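Local structure of flavin-containing monooxygenase (Allium sativum, 6WPU) at residues R23-G29 / F173-C179; T48-E52 / E170-D174; E40-H46 / A355-R361. The protein probably catalyses the FAD-dependent S-oxygenation of S-allyl-L-cysteine in garlic, as a flavin-containing monooxygenase. One frame throughout, in Å; residues are numbered along the deposited sequence.

In the fold
All three contacts lie on the same side of the chain's centre, and contacts 1 and 2 touch FAD. These two adjoin, their centres about 6 Å apart: strands 24-28 and 47-52 are neighbours in the parallel sheet, and Phe173 and Asp174 belong to both. His24 NE2 ties them further, lying 2.6 Å from Glu171 OE1. Contact 1 reaches the dinucleotide through Gly29 and contact 2 through Glu52. Contact 3, centred about 12 Å from contact 1, holds two helix ends against the sheet; His46 ND1 stands 3.0 Å from Arg23 N, and Leu41 packs on Val25 and Ile27. Its Glu40 side chain remains about 13 Å from FAD.

Contact 1 (R23-G29 / F173-C179); sequences RHVAIIG and FDAVVVC. With FAD (flavin-adenine dinucleotide), chain B.
Two neighbouring strands of the parallel sheet in the dinucleotide-binding domain, 24-28 and 175-178, run side by side here, their axes 4.6 Å apart and inclined by 21°. Ala26 sits at the middle of the ladder: its N donates to Ala175 O, and its O receives Val177 N at 2.8 Å in an almost straight bond. Ile28 continues the pattern, its N bonded to Val177 O and its O to Cys179 N. At the opposite end a side chain joins the ladder. Asp174 OD2 accepts His24 N at 2.9 Å through its anti lone pair, while Asp174 N returns a bond to His24 O; OD1 of the same carboxylate is salt-bridged to Lys156. With Gly29 the first strand enters a turn that fits the GxGxxG pattern of Rossmann-type folds, and Gly29 CA comes within 3.2 Å of O4B in the FAD ribose. Cys179 O approaches C5B of the same cofactor, so both strands deliver their C-terminal ends to the dinucleotide. On the face carrying Ala26, the methyl CB stands squarely over the centre of the Phe173 ring, 3.5 Å from its centroid, as a CH-pi contact. Phe173 is folded back beside its own backbone N (chi1 -67°), which lays the ring across the neighbouring strand. The His24 imidazole lies nearly parallel to that ring, planes at 13°, but is slid so far aside that they barely overlap; NE2 bonds to Glu171 and ND1 to Thr47. Farther along this face Ile28 CD1 meets Val176 CG1 at an oblique angle. On the other face, Val25 CG1 touches Val177 CG2 at 3.7 Å and Ile27 CG2 approaches Cys179 SG, beneath helix 32-43.

Contact 2 (T48-E52 / E170-D174); sequences TTIFE and EEGFD. With FAD (flavin-adenine dinucleotide), chain B.
Thr49 meets both Phe173 and Glu171, and its three side-chain atoms divide the work. CB lies in the plane of the Phe173 ring, at the edge marked by CE2 and CZ and 3.6 Å from CZ. OG1, beside the backbone N (chi1 -59°), is turned to the carboxylate of Glu171 and donates to OE1 at 3.1 Å, reaching that oxygen from above the carboxylate plane, 37° out of it. The methyl CG2, anti to the backbone N, rests 3.6 Å from Glu171 OE2. Glu171 spans the gap with a fully extended chain, each torsion close to 180°, and its OE1 also receives His24 NE2; two donors on one oxygen probably hold OE1 in place and would favour the charged form. Two residues on, Phe51 approaches Phe173 from the opposite direction. Phe173 CZ stands at the edge of the Phe51 ring, in its plane and 3.8 Å from CE2, while Trp161 and Val159 of the antiparallel sheet also pack against Phe51. Beyond the contact, Glu52 grips the FAD ribose with both carboxylate oxygens, OE1 to O2B at 2.7 Å and OE2 to O3B at 2.8 Å. A glutamate that follows Phe51 on the second parallel strand of the chain and holds both ribose hydroxyls is a hallmark of Rossmann-type FAD-binding domains.

Contact 3 (E40-H46 / A355-R361); sequences ELRREGH and AAVLSGR. With SO4 (sulfate ion), chain C.
Two helices end side by side in Schellman motifs, at Gly45 and Gly360, and the side chains flanking these turns bind the two ends together. Glu44 is the main link. Its CG is anti to the backbone N (chi1 -166°) and the chain then bends at chi2, bringing the carboxylate over the end of helix 343-358. There OE2 takes two donors: Ser359 OG at 2.7 Å on its anti lone pair, and Arg361 NE at 2.8 Å from the syn side, in a salt bridge whose flat groups are 59° apart. A weak, long bond joins Arg361 NH2 to Glu44 OE1. Ser359 OG in turn accepts Arg361 N, an ST turn that probably steadies the hydroxyl, and Ala356 CB lies over one face of the Arg361 guanidinium, toward its rim. His46 donates NE2 to Ala355 O at 2.9 Å, in the plane of its ring; that carbonyl also receives Ser359 N. Ala355 CB fits close against the first helix, 3.4 Å from Glu40 O and 3.7 Å from Glu44 CB. On the outer surface Arg42 and Arg43 hold a sulfate, probably from the crystallisation liquor, at their guanidinium edges. Beneath the polar links, Leu41 CD2 packs on Ala355 CB at 3.9 Å; Leu41 and Leu358 both rest on Val25, which sets the paired ends of helices 32-43 and 343-358 against strand 24-28.

Contact 1 (R23-G29 / F173-C179)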
loop_
_atom_site.group_PDB
_atom_site.type_symbol
_atom_site.label_atom_id
_atom_site.label_comp_id
_atom_site.label_asym_id
_atom_site.label_seq_id
_atom_site.Cartn_x
_atom_site.Cartn_y
_atom_site.Cartn_z
ATOM N N ARG A 23 -24.105 -11.455 -9.369
ATOM C CA ARG A 23 -23.000 -12.383 -9.558
ATOM C C ARG A 23 -22.521 -12.864 -8.199
ATOM O O ARG A 23 -22.732 -12.206 -7.175
ATOM C CB ARG A 23 -21.820 -11.731 -10.310
ATOM C CG ARG A 23 -22.138 -11.334 -11.738
ATOM C CD ARG A 23 -22.714 -12.509 -12.504
ATOM N NE ARG A 23 -22.866 -12.202 -13.920
ATOM C CZ ARG A 23 -23.675 -12.861 -14.748
ATOM N NH1 ARG A 23 -24.418 -13.866 -14.297
ATOM N NH2 ARG A 23 -23.748 -12.506 -16.024
ATOM N N HIS A 24 -21.878 -14.028 -8.199
ATOM C CA HIS A 24 -21.232 -14.576 -7.015
ATOM C C HIS A 24 -19.720 -14.382 -7.165
ATOM O O HIS A 24 -19.114 -14.902 -8.113
ATOM C CB HIS A 24 -21.604 -16.048 -6.835
ATOM C CG HIS A 24 -21.083 -16.642 -5.569
ATOM N ND1 HIS A 24 -21.392 -16.131 -4.326
ATOM C CD2 HIS A 24 -20.253 -17.692 -5.350
ATOM C CE1 HIS A 24 -20.780 -16.844 -3.396
ATOM N NE2 HIS A 24 -20.089 -17.801 -3.990
ATOM N N VAL A 25 -19.120 -13.641 -6.232
ATOM C CA VAL A 25 -17.789 -13.059 -6.410
ATOM C C VAL A 25 -16.883 -13.419 -5.238
ATOM O O VAL A 25 -17.275 -13.283 -4.072
ATOM C CB VAL A 25 -17.865 -11.529 -6.548
ATOM C CG1 VAL A 25 -16.469 -10.949 -6.906
ATOM C CG2 VAL A 25 -18.922 -11.158 -7.595
ATOM N N ALA A 26 -15.659 -13.835 -5.542
ATOM C CA ALA A 26 -14.669 -14.066 -4.497
ATOM C C ALA A 26 -13.882 -12.788 -4.240
ATOM O O ALA A 26 -13.531 -12.058 -5.175
ATOM C CB ALA A 26 -13.712 -15.193 -4.874
ATOM N N ILE A 27 -13.611 -12.526 -2.964
ATOM C CA ILE A 27 -12.734 -11.444 -2.542
ATOM C C ILE A 27 -11.535 -12.064 -1.843
ATOM O O ILE A 27 -11.690 -12.794 -0.853
ATOM C CB ILE A 27 -13.451 -10.446 -1.627
ATOM C CG1 ILE A 27 -14.605 -9.811 -2.393
ATOM C CG2 ILE A 27 -12.473 -9.369 -1.125
ATOM C CD1 ILE A 27 -15.604 -9.245 -1.504
ATOM N N ILE A 28 -10.349 -11.790 -2.362
ATOM C CA ILE A 28 -9.122 -12.349 -1.814
ATOM C C ILE A 28 -8.467 -11.256 -0.986
ATOM O O ILE A 28 -7.857 -10.338 -1.538
ATOM C CB ILE A 28 -8.197 -12.869 -2.915
ATOM C CG1 ILE A 28 -8.946 -13.898 -3.763
ATOM C CG2 ILE A 28 -6.927 -13.485 -2.304
ATOM C CD1 ILE A 28 -8.144 -14.373 -4.916
ATOM N N GLY A 29 -8.617 -11.351 0.332
ATOM C CA GLY A 29 -7.990 -10.482 1.321
ATOM C C GLY A 29 -9.047 -9.637 2.016
ATOM O O GLY A 29 -10.019 -9.195 1.395
ATOM N N PHE A 173 -16.899 -19.498 -8.752
ATOM C CA PHE A 173 -17.304 -18.097 -8.737
ATOM C C PHE A 173 -17.538 -17.591 -10.151
ATOM O O PHE A 173 -16.932 -18.068 -11.115
ATOM C CB PHE A 173 -16.247 -17.205 -8.051
ATOM C CG PHE A 173 -16.103 -17.481 -6.591
ATOM C CD1 PHE A 173 -15.162 -18.408 -6.137
ATOM C CD2 PHE A 173 -16.937 -16.844 -5.670
ATOM C CE1 PHE A 173 -15.038 -18.684 -4.782
ATOM C CE2 PHE A 173 -16.838 -17.127 -4.306
ATOM C CZ PHE A 173 -15.865 -18.041 -3.862
ATOM N N ASP A 174 -18.418 -16.594 -10.258
ATOM C CA ASP A 174 -18.535 -15.841 -11.504
ATOM C C ASP A 174 -17.369 -14.878 -11.696
ATOM O O ASP A 174 -16.996 -14.576 -12.838
ATOM C CB ASP A 174 -19.830 -15.045 -11.516
ATOM C CG ASP A 174 -21.064 -15.933 -11.467
ATOM O OD1 ASP A 174 -21.146 -16.892 -12.270
ATOM O OD2 ASP A 174 -21.940 -15.658 -10.617
ATOM N N ALA A 175 -16.816 -14.356 -10.602
ATOM C CA ALA A 175 -15.813 -13.304 -10.691
ATOM C C ALA A 175 -14.942 -13.357 -9.450
ATOM O O ALA A 175 -15.358 -13.831 -8.390
ATOM C CB ALA A 175 -16.460 -11.915 -10.848
ATOM N N VAL A 176 -13.714 -12.873 -9.598
ATOM C CA VAL A 176 -12.740 -12.838 -8.515
ATOM C C VAL A 176 -12.170 -11.428 -8.442
ATOM O O VAL A 176 -11.718 -10.892 -9.461
ATOM C CB VAL A 176 -11.609 -13.858 -8.742
ATOM C CG1 VAL A 176 -10.492 -13.677 -7.684
ATOM C CG2 VAL A 176 -12.154 -15.268 -8.716
ATOM N N VAL A 177 -12.190 -10.827 -7.252
ATOM C CA VAL A 177 -11.544 -9.540 -7.020
ATOM C C VAL A 177 -10.328 -9.768 -6.127
ATOM O O VAL A 177 -10.465 -10.228 -4.986
ATOM C CB VAL A 177 -12.493 -8.514 -6.386
ATOM C CG1 VAL A 177 -11.810 -7.166 -6.349
ATOM C CG2 VAL A 177 -13.830 -8.434 -7.139
ATOM N N VAL A 178 -9.149 -9.421 -6.629
ATOM C CA VAL A 178 -7.895 -9.641 -5.902
ATOM C C VAL A 178 -7.590 -8.407 -5.059
ATOM O O VAL A 178 -7.391 -7.312 -5.597
ATOM C CB VAL A 178 -6.738 -9.950 -6.863
ATOM C CG1 VAL A 178 -5.409 -10.109 -6.094
ATOM C CG2 VAL A 178 -7.038 -11.218 -7.662
ATOM N N CYS A 179 -7.564 -8.583 -3.732
ATOM C CA CYS A 179 -7.358 -7.491 -2.776
ATOM C C CYS A 179 -6.242 -7.834 -1.787
ATOM O O CYS A 179 -6.370 -7.609 -0.577
ATOM C CB CYS A 179 -8.646 -7.193 -2.015
ATOM S SG CYS A 179 -10.062 -6.760 -3.046
HETATM P PA FAD B . -3.306 -4.977 2.967
HETATM O O1A FAD B . -3.471 -4.046 4.169
HETATM O O2A FAD B . -2.039 -5.617 2.698
HETATM O O5B FAD B . -4.227 -6.176 3.035
HETATM C C5B FAD B . -4.208 -7.340 2.216
HETATM C C4B FAD B . -4.903 -8.522 2.928
HETATM O O4B FAD B . -5.026 -9.671 2.137
HETATM C C3B FAD B . -4.205 -8.930 4.198
HETATM O O3B FAD B . -5.098 -8.976 5.262
HETATM C C2B FAD B . -3.677 -10.292 3.914
HETATM O O2B FAD B . -3.620 -11.104 5.032
HETATM C C1B FAD B . -4.683 -10.785 2.915
HETATM N N9A FAD B . -4.176 -11.806 2.025
HETATM C C8A FAD B . -2.983 -11.742 1.316
HETATM N N7A FAD B . -2.826 -12.859 0.594
HETATM C C5A FAD B . -3.905 -13.716 0.820
HETATM C C6A FAD B . -4.263 -14.983 0.363
HETATM N N6A FAD B . -3.432 -15.708 -0.568
HETATM N N1A FAD B . -5.418 -15.537 0.773
HETATM C C2A FAD B . -6.239 -14.906 1.652
HETATM N N3A FAD B . -5.933 -13.676 2.128
HETATM C C4A FAD B . -4.783 -13.061 1.736
HETATM N N1 FAD B . -2.251 4.581 3.795
HETATM C C2 FAD B . -2.953 5.657 4.444
HETATM O O2 FAD B . -4.203 5.990 4.050
HETATM N N3 FAD B . -2.328 6.429 5.397
HETATM C C4 FAD B . -1.045 6.129 5.804
HETATM O O4 FAD B . -0.408 6.861 6.751
HETATM C C4X FAD B . -0.376 4.897 5.342
HETATM N N5 FAD B . 0.808 4.476 5.934
HETATM C C5X FAD B . 1.396 3.289 5.508
HETATM C C6 FAD B . 2.598 2.871 6.097
HETATM C C7 FAD B . 3.176 1.677 5.680
HETATM C C7M FAD B . 4.472 1.244 6.311
HETATM C C8 FAD B . 2.575 0.906 4.687
HETATM C C8M FAD B . 3.180 -0.375 4.211
HETATM C C9 FAD B . 1.378 1.323 4.095
HETATM C C9A FAD B . 0.789 2.511 4.504
HETATM N N10 FAD B . -0.450 2.930 3.909
HETATM C C10 FAD B . -1.050 4.125 4.328
HETATM C "C1'" FAD B . -1.060 2.139 2.828
HETATM C "C2'" FAD B . -1.828 0.879 3.166
HETATM O "O2'" FAD B . -1.330 -0.148 2.414
HETATM C "C3'" FAD B . -3.250 1.145 2.724
HETATM O "O3'" FAD B . -3.697 2.043 3.664
HETATM C "C4'" FAD B . -4.179 -0.064 2.721
HETATM O "O4'" FAD B . -4.033 -0.702 3.936
HETATM C "C5'" FAD B . -4.018 -1.051 1.560
HETATM O "O5'" FAD B . -4.702 -2.179 2.025
HETATM P P FAD B . -4.963 -3.565 1.304
HETATM O O1P FAD B . -6.346 -4.190 1.729
HETATM O O2P FAD B . -4.701 -3.274 -0.227
HETATM O O3P FAD B . -3.569 -4.382 1.612
#

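Contact 2 (T48-E52 / E170-D174)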
loop_
_atom_site.group_PDB
_atom_site.type_symbol
_atom_site.label_atom_id
_atom_site.label_comp_id
_atom_site.label_asym_id
_atom_site.label_seq_id
_atom_site.Cartn_x
_atom_site.Cartn_y
_atom_site.Cartn_z
ATOM N N THR A 48 -20.997 -12.787 -2.196
ATOM C CA THR A 48 -19.541 -12.818 -2.108
ATOM C C THR A 48 -19.115 -13.904 -1.144
ATOM O O THR A 48 -19.861 -14.288 -0.242
ATOM C CB THR A 48 -18.926 -11.495 -1.610
ATOM O OG1 THR A 48 -19.373 -11.238 -0.274
ATOM C CG2 THR A 48 -19.298 -10.314 -2.500
ATOM N N THR A 49 -17.888 -14.375 -1.346
ATOM C CA THR A 49 -17.137 -15.125 -0.347
ATOM C C THR A 49 -15.816 -14.392 -0.143
ATOM O O THR A 49 -15.079 -14.152 -1.106
ATOM C CB THR A 49 -16.895 -16.577 -0.785
ATOM O OG1 THR A 49 -18.151 -17.241 -1.006
ATOM C CG2 THR A 49 -16.089 -17.332 0.268
ATOM N N ILE A 50 -15.528 -14.024 1.101
ATOM C CA ILE A 50 -14.326 -13.268 1.434
ATOM C C ILE A 50 -13.332 -14.214 2.092
ATOM O O ILE A 50 -13.651 -14.854 3.102
ATOM C CB ILE A 50 -14.650 -12.091 2.365
ATOM C CG1 ILE A 50 -15.866 -11.310 1.838
ATOM C CG2 ILE A 50 -13.416 -11.221 2.536
ATOM C CD1 ILE A 50 -16.574 -10.499 2.912
ATOM N N PHE A 51 -12.127 -14.297 1.537
ATOM C CA PHE A 51 -11.074 -15.144 2.079
ATOM C C PHE A 51 -10.035 -14.262 2.742
ATOM O O PHE A 51 -9.525 -13.327 2.115
ATOM C CB PHE A 51 -10.413 -15.993 0.984
ATOM C CG PHE A 51 -11.362 -16.893 0.257
ATOM C CD1 PHE A 51 -11.607 -18.191 0.717
ATOM C CD2 PHE A 51 -12.030 -16.437 -0.869
ATOM C CE1 PHE A 51 -12.505 -19.029 0.050
ATOM C CE2 PHE A 51 -12.933 -17.258 -1.553
ATOM C CZ PHE A 51 -13.166 -18.567 -1.093
ATOM N N GLU A 52 -9.721 -14.549 4.004
ATOM C CA GLU A 52 -8.663 -13.836 4.719
ATOM C C GLU A 52 -7.711 -14.849 5.342
ATOM O O GLU A 52 -8.132 -15.714 6.123
ATOM C CB GLU A 52 -9.237 -12.908 5.789
ATOM C CG GLU A 52 -8.182 -12.316 6.737
ATOM C CD GLU A 52 -7.027 -11.624 6.008
ATOM O OE1 GLU A 52 -5.853 -11.974 6.289
ATOM O OE2 GLU A 52 -7.288 -10.732 5.166
ATOM N N GLU A 170 -12.499 -25.589 -1.800
ATOM C CA GLU A 170 -12.570 -24.772 -3.002
ATOM C C GLU A 170 -14.016 -24.379 -3.272
ATOM O O GLU A 170 -14.959 -24.946 -2.705
ATOM C CB GLU A 170 -11.976 -25.501 -4.210
ATOM C CG GLU A 170 -12.672 -26.780 -4.561
ATOM C CD GLU A 170 -12.054 -27.459 -5.770
ATOM O OE1 GLU A 170 -12.754 -27.595 -6.803
ATOM O OE2 GLU A 170 -10.865 -27.843 -5.686
ATOM N N GLU A 171 -14.177 -23.397 -4.156
ATOM C CA GLU A 171 -15.498 -22.871 -4.464
ATOM C C GLU A 171 -15.456 -22.232 -5.843
ATOM O O GLU A 171 -14.436 -21.666 -6.247
ATOM C CB GLU A 171 -15.958 -21.861 -3.399
ATOM C CG GLU A 171 -17.341 -21.246 -3.663
ATOM C CD GLU A 171 -17.871 -20.390 -2.503
ATOM O OE1 GLU A 171 -18.957 -19.782 -2.657
ATOM O OE2 GLU A 171 -17.222 -20.337 -1.436
ATOM N N GLY A 172 -16.570 -22.342 -6.566
ATOM C CA GLY A 172 -16.683 -21.748 -7.883
ATOM C C GLY A 172 -17.306 -20.364 -7.821
ATOM O O GLY A 172 -18.115 -20.071 -6.948
ATOM N N PHE A 173 -16.899 -19.498 -8.752
ATOM C CA PHE A 173 -17.304 -18.097 -8.737
ATOM C C PHE A 173 -17.538 -17.591 -10.151
ATOM O O PHE A 173 -16.932 -18.068 -11.115
ATOM C CB PHE A 173 -16.247 -17.205 -8.051
ATOM C CG PHE A 173 -16.103 -17.481 -6.591
ATOM C CD1 PHE A 173 -15.162 -18.408 -6.137
ATOM C CD2 PHE A 173 -16.937 -16.844 -5.670
ATOM C CE1 PHE A 173 -15.038 -18.684 -4.782
ATOM C CE2 PHE A 173 -16.838 -17.127 -4.306
ATOM C CZ PHE A 173 -15.865 -18.041 -3.862
ATOM N N ASP A 174 -18.418 -16.594 -10.258
ATOM C CA ASP A 174 -18.535 -15.841 -11.504
ATOM C C ASP A 174 -17.369 -14.878 -11.696
ATOM O O ASP A 174 -16.996 -14.576 -12.838
ATOM C CB ASP A 174 -19.830 -15.045 -11.516
ATOM C CG ASP A 174 -21.064 -15.933 -11.467
ATOM O OD1 ASP A 174 -21.146 -16.892 -12.270
ATOM O OD2 ASP A 174 -21.940 -15.658 -10.617
HETATM P PA FAD B . -3.306 -4.977 2.967
HETATM O O1A FAD B . -3.471 -4.046 4.169
HETATM O O2A FAD B . -2.039 -5.617 2.698
HETATM O O5B FAD B . -4.227 -6.176 3.035
HETATM C C5B FAD B . -4.208 -7.340 2.216
HETATM C C4B FAD B . -4.903 -8.522 2.928
HETATM O O4B FAD B . -5.026 -9.671 2.137
HETATM C C3B FAD B . -4.205 -8.930 4.198
HETATM O O3B FAD B . -5.098 -8.976 5.262
HETATM C C2B FAD B . -3.677 -10.292 3.914
HETATM O O2B FAD B . -3.620 -11.104 5.032
HETATM C C1B FAD B . -4.683 -10.785 2.915
HETATM N N9A FAD B . -4.176 -11.806 2.025
HETATM C C8A FAD B . -2.983 -11.742 1.316
HETATM N N7A FAD B . -2.826 -12.859 0.594
HETATM C C5A FAD B . -3.905 -13.716 0.820
HETATM C C6A FAD B . -4.263 -14.983 0.363
HETATM N N6A FAD B . -3.432 -15.708 -0.568
HETATM N N1A FAD B . -5.418 -15.537 0.773
HETATM C C2A FAD B . -6.239 -14.906 1.652
HETATM N N3A FAD B . -5.933 -13.676 2.128
HETATM C C4A FAD B . -4.783 -13.061 1.736
HETATM N N1 FAD B . -2.251 4.581 3.795
HETATM C C2 FAD B . -2.953 5.657 4.444
HETATM O O2 FAD B . -4.203 5.990 4.050
HETATM N N3 FAD B . -2.328 6.429 5.397
HETATM C C4 FAD B . -1.045 6.129 5.804
HETATM O O4 FAD B . -0.408 6.861 6.751
HETATM C C4X FAD B . -0.376 4.897 5.342
HETATM N N5 FAD B . 0.808 4.476 5.934
HETATM C C5X FAD B . 1.396 3.289 5.508
HETATM C C6 FAD B . 2.598 2.871 6.097
HETATM C C7 FAD B . 3.176 1.677 5.680
HETATM C C7M FAD B . 4.472 1.244 6.311
HETATM C C8 FAD B . 2.575 0.906 4.687
HETATM C C8M FAD B . 3.180 -0.375 4.211
HETATM C C9 FAD B . 1.378 1.323 4.095
HETATM C C9A FAD B . 0.789 2.511 4.504
HETATM N N10 FAD B . -0.450 2.930 3.909
HETATM C C10 FAD B . -1.050 4.125 4.328
HETATM C "C1'" FAD B . -1.060 2.139 2.828
HETATM C "C2'" FAD B . -1.828 0.879 3.166
HETATM O "O2'" FAD B . -1.330 -0.148 2.414
HETATM C "C3'" FAD B . -3.250 1.145 2.724
HETATM O "O3'" FAD B . -3.697 2.043 3.664
HETATM C "C4'" FAD B . -4.179 -0.064 2.721
HETATM O "O4'" FAD B . -4.033 -0.702 3.936
HETATM C "C5'" FAD B . -4.018 -1.051 1.560
HETATM O "O5'" FAD B . -4.702 -2.179 2.025
HETATM P P FAD B . -4.963 -3.565 1.304
HETATM O O1P FAD B . -6.346 -4.190 1.729
HETATM O O2P FAD B . -4.701 -3.274 -0.227
HETATM O O3P FAD B . -3.569 -4.382 1.612
#

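Contact 3 (E40-H46 / A355-R361)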
loop_
_atom_site.group_PDB
_atom_site.type_symbol
_atom_site.label_atom_id
_atom_site.label_comp_id
_atom_site.label_asym_id
_atom_site.label_seq_id
_atom_site.Cartn_x
_atom_site.Cartn_y
_atom_site.Cartn_z
ATOM N N GLU A 40 -19.101 -2.807 -1.333
ATOM C CA GLU A 40 -19.588 -2.280 -2.605
ATOM C C GLU A 40 -20.220 -3.369 -3.465
ATOM O O GLU A 40 -21.178 -3.098 -4.189
ATOM C CB GLU A 40 -18.447 -1.585 -3.356
ATOM C CG GLU A 40 -17.929 -0.338 -2.638
ATOM C CD GLU A 40 -19.018 0.722 -2.440
ATOM O OE1 GLU A 40 -19.751 1.010 -3.413
ATOM O OE2 GLU A 40 -19.156 1.252 -1.315
ATOM N N LEU A 41 -19.698 -4.599 -3.404
ATOM C CA LEU A 41 -20.348 -5.703 -4.095
ATOM C C LEU A 41 -21.724 -5.981 -3.495
ATOM O O LEU A 41 -22.695 -6.183 -4.230
ATOM C CB LEU A 41 -19.469 -6.959 -4.045
ATOM C CG LEU A 41 -18.188 -6.900 -4.885
ATOM C CD1 LEU A 41 -17.216 -8.040 -4.541
ATOM C CD2 LEU A 41 -18.540 -6.924 -6.352
ATOM N N ARG A 42 -21.824 -5.989 -2.159
ATOM C CA ARG A 42 -23.111 -6.228 -1.519
ATOM C C ARG A 42 -24.114 -5.135 -1.875
ATOM O O ARG A 42 -25.280 -5.422 -2.163
ATOM C CB ARG A 42 -22.929 -6.336 -0.000
ATOM C CG ARG A 42 -24.224 -6.729 0.757
ATOM C CD ARG A 42 -24.921 -5.516 1.377
ATOM N NE ARG A 42 -24.039 -4.802 2.300
ATOM C CZ ARG A 42 -24.164 -3.514 2.605
ATOM N NH1 ARG A 42 -25.141 -2.793 2.052
ATOM N NH2 ARG A 42 -23.303 -2.939 3.451
ATOM N N ARG A 43 -23.672 -3.876 -1.875
ATOM C CA ARG A 43 -24.579 -2.771 -2.172
ATOM C C ARG A 43 -25.168 -2.884 -3.565
ATOM O O ARG A 43 -26.275 -2.401 -3.808
ATOM C CB ARG A 43 -23.854 -1.438 -2.048
ATOM C CG ARG A 43 -23.591 -1.010 -0.647
ATOM C CD ARG A 43 -22.750 0.241 -0.629
ATOM N NE ARG A 43 -22.867 0.888 0.663
ATOM C CZ ARG A 43 -22.189 1.961 1.036
ATOM N NH1 ARG A 43 -21.303 2.520 0.219
ATOM N NH2 ARG A 43 -22.397 2.464 2.243
ATOM N N GLU A 44 -24.437 -3.482 -4.494
ATOM C CA GLU A 44 -24.887 -3.614 -5.868
ATOM C C GLU A 44 -25.669 -4.908 -6.116
ATOM O O GLU A 44 -26.056 -5.163 -7.257
ATOM C CB GLU A 44 -23.667 -3.509 -6.794
ATOM C CG GLU A 44 -23.935 -3.289 -8.266
ATOM C CD GLU A 44 -24.587 -1.954 -8.590
ATOM O OE1 GLU A 44 -24.672 -1.066 -7.709
ATOM O OE2 GLU A 44 -25.010 -1.795 -9.750
ATOM N N GLY A 45 -25.924 -5.719 -5.080
ATOM C CA GLY A 45 -26.754 -6.908 -5.206
ATOM C C GLY A 45 -26.005 -8.219 -5.377
ATOM O O GLY A 45 -26.647 -9.268 -5.491
ATOM N N HIS A 46 -24.673 -8.196 -5.400
ATOM C CA HIS A 46 -23.892 -9.412 -5.590
ATOM C C HIS A 46 -23.750 -10.183 -4.283
ATOM O O HIS A 46 -23.826 -9.619 -3.195
ATOM C CB HIS A 46 -22.499 -9.078 -6.128
ATOM C CG HIS A 46 -22.528 -8.275 -7.388
ATOM N ND1 HIS A 46 -23.114 -8.737 -8.548
ATOM C CD2 HIS A 46 -22.066 -7.035 -7.666
ATOM C CE1 HIS A 46 -23.006 -7.816 -9.490
ATOM N NE2 HIS A 46 -22.369 -6.775 -8.982
ATOM N N ALA A 355 -18.250 -3.357 -9.125
ATOM C CA ALA A 355 -19.569 -3.892 -8.797
ATOM C C ALA A 355 -20.607 -3.479 -9.836
ATOM O O ALA A 355 -21.432 -4.298 -10.258
ATOM C CB ALA A 355 -19.998 -3.429 -7.405
ATOM N N ALA A 356 -20.559 -2.217 -10.279
ATOM C CA ALA A 356 -21.507 -1.736 -11.273
ATOM C C ALA A 356 -21.277 -2.386 -12.632
ATOM O O ALA A 356 -22.236 -2.612 -13.380
ATOM C CB ALA A 356 -21.418 -0.217 -11.379
ATOM N N VAL A 357 -20.024 -2.691 -12.973
ATOM C CA VAL A 357 -19.749 -3.448 -14.193
ATOM C C VAL A 357 -20.321 -4.864 -14.078
ATOM O O VAL A 357 -21.068 -5.322 -14.950
ATOM C CB VAL A 357 -18.235 -3.466 -14.482
ATOM C CG1 VAL A 357 -17.915 -4.474 -15.574
ATOM C CG2 VAL A 357 -17.742 -2.083 -14.872
ATOM N N LEU A 358 -19.992 -5.568 -12.988
ATOM C CA LEU A 358 -20.458 -6.944 -12.813
ATOM C C LEU A 358 -21.978 -7.046 -12.835
ATOM O O LEU A 358 -22.522 -8.054 -13.305
ATOM C CB LEU A 358 -19.918 -7.526 -11.505
ATOM C CG LEU A 358 -18.414 -7.835 -11.563
ATOM C CD1 LEU A 358 -17.897 -8.297 -10.228
ATOM C CD2 LEU A 358 -18.153 -8.879 -12.649
ATOM N N SER A 359 -22.674 -6.027 -12.328
ATOM C CA SER A 359 -24.129 -6.026 -12.303
ATOM C C SER A 359 -24.742 -5.610 -13.629
ATOM O O SER A 359 -25.974 -5.642 -13.758
ATOM C CB SER A 359 -24.653 -5.090 -11.208
ATOM O OG SER A 359 -24.604 -3.738 -11.645
ATOM N N GLY A 360 -23.928 -5.223 -14.610
ATOM C CA GLY A 360 -24.458 -4.747 -15.869
ATOM C C GLY A 360 -24.973 -3.329 -15.845
ATOM O O GLY A 360 -25.400 -2.830 -16.893
ATOM N N ARG A 361 -24.937 -2.652 -14.697
ATOM C CA ARG A 361 -25.428 -1.277 -14.643
ATOM C C ARG A 361 -24.595 -0.348 -15.522
ATOM O O ARG A 361 -25.122 0.602 -16.106
ATOM C CB ARG A 361 -25.445 -0.785 -13.193
ATOM C CG ARG A 361 -25.721 0.697 -13.060
ATOM C CD ARG A 361 -26.278 1.043 -11.702
ATOM N NE ARG A 361 -25.297 0.899 -10.633
ATOM C CZ ARG A 361 -24.314 1.770 -10.385
ATOM N NH1 ARG A 361 -24.163 2.849 -11.150
ATOM N NH2 ARG A 361 -23.476 1.560 -9.373
HETATM S S SO4 C . -25.254 0.419 3.654
HETATM O O1 SO4 C . -24.754 -0.648 4.521
HETATM O O2 SO4 C . -24.671 1.698 4.045
HETATM O O3 SO4 C . -24.950 0.133 2.262
HETATM O O4 SO4 C . -26.707 0.467 3.776
#